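Local coordinates for acidocalcisomal pyrophosphatase (Trypanosoma cruzi, PDB 5CUV), which probably hydrolyses inorganic pyrophosphate to two phosphates, using magnesium as cofactor, at residues I332-S335 / I340-F343; A81-A86 / E101-Y106. One frame throughout, in Å; residues are numbered along the deposited sequence.

Contact 1. Residues I332-S335 / I340-F343; sequences ICIS and ICRF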
loop_
_atom_site.group_PDB
_atom_site.type_symbol
_atom_site.label_atom_id
_atom_site.label_comp_id
_atom_site.label_asym_id
_atom_site.label_seq_id
_atom_site.Cartn_x
_atom_site.Cartn_y
_atom_site.Cartn_z
ATOM N N ILE A 332 4.841 -7.229 -20.999
ATOM C CA ILE A 332 4.119 -7.306 -19.735
ATOM C C ILE A 332 4.623 -6.136 -18.907
ATOM O O ILE A 332 5.814 -6.031 -18.661
ATOM C CB ILE A 332 4.446 -8.600 -18.958
ATOM C CG1 ILE A 332 4.302 -9.811 -19.873
ATOM C CG2 ILE A 332 3.568 -8.700 -17.768
ATOM C CD1 ILE A 332 2.903 -9.953 -20.413
ATOM N N CYS A 333 3.722 -5.275 -18.474
ATOM C CA CYS A 333 4.103 -4.117 -17.719
ATOM C C CYS A 333 3.059 -3.820 -16.639
ATOM O O CYS A 333 1.991 -4.459 -16.613
ATOM C CB CYS A 333 4.194 -2.918 -18.656
ATOM S SG CYS A 333 2.592 -2.432 -19.372
ATOM N N ILE A 334 3.369 -2.854 -15.760
ATOM C CA ILE A 334 2.450 -2.462 -14.723
ATOM C C ILE A 334 2.517 -0.961 -14.529
ATOM O O ILE A 334 3.579 -0.357 -14.569
ATOM C CB ILE A 334 2.737 -3.177 -13.334
ATOM C CG1 ILE A 334 1.623 -2.774 -12.336
ATOM C CG2 ILE A 334 4.182 -2.842 -12.776
ATOM C CD1 ILE A 334 1.771 -3.332 -11.015
ATOM N N SER A 335 1.363 -0.341 -14.343
ATOM C CA SER A 335 1.313 1.069 -14.111
ATOM C C SER A 335 2.107 1.511 -12.839
ATOM O O SER A 335 1.948 0.929 -11.784
ATOM C CB SER A 335 -0.138 1.421 -13.966
ATOM O OG SER A 335 -0.294 2.595 -13.224
ATOM N N ILE A 340 1.248 -1.982 -5.900
ATOM C CA ILE A 340 2.359 -2.920 -5.753
ATOM C C ILE A 340 3.545 -2.725 -6.705
ATOM O O ILE A 340 4.539 -3.411 -6.617
ATOM C CB ILE A 340 1.918 -4.431 -5.842
ATOM C CG1 ILE A 340 1.222 -4.725 -7.141
ATOM C CG2 ILE A 340 1.061 -4.802 -4.694
ATOM C CD1 ILE A 340 1.404 -6.184 -7.483
ATOM N N CYS A 341 3.419 -1.820 -7.647
ATOM C CA CYS A 341 4.489 -1.555 -8.582
ATOM C C CYS A 341 5.874 -1.569 -7.968
ATOM O O CYS A 341 6.755 -2.255 -8.453
ATOM C CB CYS A 341 4.279 -0.195 -9.233
ATOM S SG CYS A 341 5.536 0.124 -10.422
ATOM N N ARG A 342 6.048 -0.820 -6.883
ATOM C CA ARG A 342 7.341 -0.716 -6.227
ATOM C C ARG A 342 7.942 -2.005 -5.667
ATOM O O ARG A 342 9.126 -2.044 -5.350
ATOM C CB ARG A 342 7.275 0.383 -5.160
ATOM C CG ARG A 342 7.281 -0.075 -3.708
ATOM C CD ARG A 342 8.706 -0.124 -3.205
ATOM N NE ARG A 342 8.795 -0.123 -1.750
ATOM C CZ ARG A 342 8.372 0.875 -0.980
ATOM N NH1 ARG A 342 7.822 1.961 -1.521
ATOM N NH2 ARG A 342 8.525 0.790 0.332
ATOM N N PHE A 343 7.146 -3.063 -5.562
ATOM C CA PHE A 343 7.618 -4.360 -5.104
ATOM C C PHE A 343 7.796 -5.309 -6.285
ATOM O O PHE A 343 8.410 -6.340 -6.148
ATOM C CB PHE A 343 6.646 -4.957 -4.121
ATOM C CG PHE A 343 6.355 -4.060 -2.973
ATOM C CD1 PHE A 343 7.291 -3.879 -1.970
ATOM C CD2 PHE A 343 5.141 -3.355 -2.911
ATOM C CE1 PHE A 343 7.033 -3.000 -0.907
ATOM C CE2 PHE A 343 4.871 -2.471 -1.856
ATOM C CZ PHE A 343 5.818 -2.294 -0.849
#
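Ile334 packs against Ile340 and Cys341 where strand 326-335, part of the pyrophosphatase catalytic beta-barrel fold, ends and the chain turns back on itself through a short loop into the 3-10 turn 341-343. Its side chain is fully extended, with CG1 anti to the backbone N (chi1 -175°), which carries CD1 out to the turn. There CD1 lies 4.0 Å from the backbone N of Cys341. It also comes within 4.2 Å of CG1 of Ile340. The other branch, CG2, lies alongside the sulfur, 4.0 Å from SG of Cys341. Ser335 follows as the last strand residue and meets the turn through its backbone, while its OG is hydrogen-bonded to the N of Asn337 in an ST turn that starts the reversal. Across the loop the 3-10 turn is closed by Phe343 N to Ile340 O, and Lys314, one of the residues around bound D-malate, donates to Cys341 O. Cys341 itself touches the malate-binding His336, with about 6 Å between its side chain and the D-malate, so this small apolar patch backs onto the ligand pocket. At the polar edge of that patch, CB of Cys341 rests 3.6 Å from the carbonyl O of Ser335.

Contact 2. Residues A81-A86 / E101-Y106; sequences ARMFSA and EHMCKY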
loop_
_atom_site.group_PDB
_atom_site.type_symbol
_atom_site.label_atom_id
_atom_site.label_comp_id
_atom_site.label_asym_id
_atom_site.label_seq_id
_atom_site.Cartn_x
_atom_site.Cartn_y
_atom_site.Cartn_z
ATOM N N ALA A 81 42.615 24.270 19.864
ATOM C CA ALA A 81 44.047 24.013 20.057
ATOM C C ALA A 81 44.452 22.712 19.344
ATOM O O ALA A 81 45.511 22.637 18.725
ATOM C CB ALA A 81 44.360 23.907 21.552
ATOM N N ARG A 82 43.612 21.687 19.429
ATOM C CA ARG A 82 43.911 20.427 18.744
ATOM C C ARG A 82 43.814 20.663 17.260
ATOM O O ARG A 82 44.460 19.996 16.503
ATOM C CB ARG A 82 42.950 19.281 19.131
ATOM C CG ARG A 82 42.823 19.001 20.649
ATOM C CD ARG A 82 42.358 17.586 20.914
ATOM N NE ARG A 82 41.063 17.274 20.294
ATOM C CZ ARG A 82 39.984 16.926 20.990
ATOM N NH1 ARG A 82 40.040 16.837 22.315
ATOM N NH2 ARG A 82 38.839 16.679 20.381
HETATM N N MSE A 83 43.012 21.617 16.830
HETATM C CA MSE A 83 42.892 21.872 15.406
HETATM C C MSE A 83 44.149 22.548 14.938
HETATM O O MSE A 83 44.621 22.299 13.806
HETATM C CB MSE A 83 41.679 22.756 15.121
HETATM C CG MSE A 83 41.443 23.009 13.641
HETATM SE SE MSE A 83 40.959 21.449 12.636
HETATM C CE MSE A 83 39.117 21.282 13.250
ATOM N N PHE A 84 44.690 23.391 15.829
ATOM C CA PHE A 84 45.902 24.171 15.567
ATOM C C PHE A 84 47.100 23.310 15.373
ATOM O O PHE A 84 47.916 23.555 14.494
ATOM C CB PHE A 84 46.222 25.084 16.715
ATOM C CG PHE A 84 47.336 26.026 16.428
ATOM C CD1 PHE A 84 47.085 27.232 15.781
ATOM C CD2 PHE A 84 48.639 25.718 16.816
ATOM C CE1 PHE A 84 48.115 28.125 15.526
ATOM C CE2 PHE A 84 49.682 26.598 16.565
ATOM C CZ PHE A 84 49.413 27.811 15.917
ATOM N N SER A 85 47.208 22.305 16.227
ATOM C CA SER A 85 48.337 21.386 16.169
ATOM C C SER A 85 48.205 20.519 14.918
ATOM O O SER A 85 49.194 20.157 14.285
ATOM C CB SER A 85 48.371 20.552 17.447
ATOM O OG SER A 85 49.441 19.635 17.446
ATOM N N ALA A 86 46.975 20.212 14.536
ATOM C CA ALA A 86 46.790 19.406 13.341
ATOM C C ALA A 86 47.476 20.134 12.195
ATOM O O ALA A 86 48.307 19.558 11.500
ATOM C CB ALA A 86 45.296 19.214 13.018
ATOM N N GLU A 101 45.561 31.366 7.805
ATOM C CA GLU A 101 44.526 31.840 6.890
ATOM C C GLU A 101 43.768 30.669 6.236
ATOM O O GLU A 101 42.580 30.800 5.930
ATOM C CB GLU A 101 45.144 32.735 5.817
ATOM C CG GLU A 101 44.201 33.205 4.704
ATOM C CD GLU A 101 44.951 33.903 3.532
ATOM O OE1 GLU A 101 45.699 34.895 3.793
ATOM O OE2 GLU A 101 44.780 33.455 2.354
ATOM N N HIS A 102 44.438 29.541 5.990
ATOM C CA HIS A 102 43.740 28.388 5.414
ATOM C C HIS A 102 42.875 27.834 6.538
ATOM O O HIS A 102 41.679 27.574 6.348
ATOM C CB HIS A 102 44.700 27.284 4.979
ATOM C CG HIS A 102 44.951 27.226 3.500
ATOM N ND1 HIS A 102 45.643 28.211 2.817
ATOM C CD2 HIS A 102 44.712 26.240 2.598
ATOM C CE1 HIS A 102 45.831 27.830 1.565
ATOM N NE2 HIS A 102 45.279 26.637 1.404
HETATM N N MSE A 103 43.505 27.650 7.704
HETATM C CA MSE A 103 42.803 27.165 8.889
HETATM C C MSE A 103 41.542 27.977 9.089
HETATM O O MSE A 103 40.497 27.403 9.309
HETATM C CB MSE A 103 43.707 27.263 10.116
HETATM C CG MSE A 103 43.054 26.770 11.397
HETATM SE SE MSE A 103 44.246 26.627 12.893
HETATM C CE MSE A 103 42.928 26.178 14.257
ATOM N N CYS A 104 41.617 29.298 8.987
ATOM C CA CYS A 104 40.407 30.077 9.177
ATOM C C CYS A 104 39.323 29.767 8.172
ATOM O O CYS A 104 38.145 29.682 8.531
ATOM C CB CYS A 104 40.717 31.562 9.104
ATOM S SG CYS A 104 41.308 32.254 10.644
ATOM N N LYS A 105 39.721 29.600 6.908
ATOM C CA LYS A 105 38.773 29.311 5.851
ATOM C C LYS A 105 38.310 27.898 6.049
ATOM O O LYS A 105 37.238 27.486 5.594
ATOM C CB LYS A 105 39.405 29.519 4.470
ATOM C CG LYS A 105 39.566 31.027 4.116
ATOM C CD LYS A 105 40.003 31.291 2.654
ATOM C CE LYS A 105 40.572 32.737 2.467
ATOM N NZ LYS A 105 41.135 33.014 1.091
ATOM N N TYR A 106 39.096 27.131 6.765
ATOM C CA TYR A 106 38.669 25.786 6.982
ATOM C C TYR A 106 37.609 25.789 8.069
ATOM O O TYR A 106 36.685 25.014 7.989
ATOM C CB TYR A 106 39.848 24.943 7.391
ATOM C CG TYR A 106 39.547 23.501 7.649
ATOM C CD1 TYR A 106 39.058 22.664 6.636
ATOM C CD2 TYR A 106 39.868 22.937 8.880
ATOM C CE1 TYR A 106 38.919 21.282 6.853
ATOM C CE2 TYR A 106 39.729 21.578 9.122
ATOM C CZ TYR A 106 39.261 20.750 8.111
ATOM O OH TYR A 106 39.164 19.416 8.394
#
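Met83 and Tyr106, and likewise Phe84 and Met103, make two Met-aromatic contacts between helix 73-87 and helix 97-106. Both methionines are selenomethionines, so selenium stands where sulfur would be. In the first pair SE of Met83 sits at the edge of the Tyr106 ring, essentially in its plane: 3.7 Å from CE2, and 89° off the ring normal as seen from the centroid. A bend in the Met83 chain at chi2 (66°) and again at chi3 brings SE to that edge, while CE steps out of the ring plane, still near CE2. In the second pair SE of Met103 approaches the Phe84 ring obliquely, 4.1 Å from CD1, and also lies 4.0 Å from Phe84 CA.

Aliphatic packing joins the two pairs. The Met103 chain is extended throughout, reaching straight across to helix 73-87, and its terminal CE lands between neighbouring residues there, 3.6 Å from CG of Met83 and 3.7 Å from the backbone N of Phe84. Met83 therefore touches two side chains of the other helix, Met103 through CB and CG and Tyr106 through SE.

A polar link lies at the end of Tyr106, whose OH is hydrogen-bonded to the carbonyl O of Thr38, which fixes the far end of the ring. Further packing comes from helix 132-141, where Phe132 meets the Phe84 ring and Phe135 touches Met103; Pro179 and Ser180 of a neighbouring subunit pack on Met83 and Tyr106.

The two segments run at 130° to each other, their axes 11.1 Å apart at closest approach. Helices 73-87 and 97-106 with helices 113-123 and 132-141, and the short antiparallel strand pair 95-96 and 129-130, are consistent with a pair of EF-hands.

Contacts 1 and 2 are both largely buried, yet they belong to different parts of the chain: their centres lie about 54 Å apart and their nearest atoms about 37 Å, and they share no secondary-structure element. Contact 1 is a local turn-back at the end of one strand of the catalytic fold, close to the D-malate pocket, and sets two isoleucines and a cysteine against one another and against backbone atoms. Contact 2 joins two helices of the outlying N-terminal helical module, with its centre about 42 Å from the centre of the chain and away from the annotated sites. There, selenomethionines and aromatic rings make Met-aromatic and apolar contacts between two helices. Other subunits border both contacts.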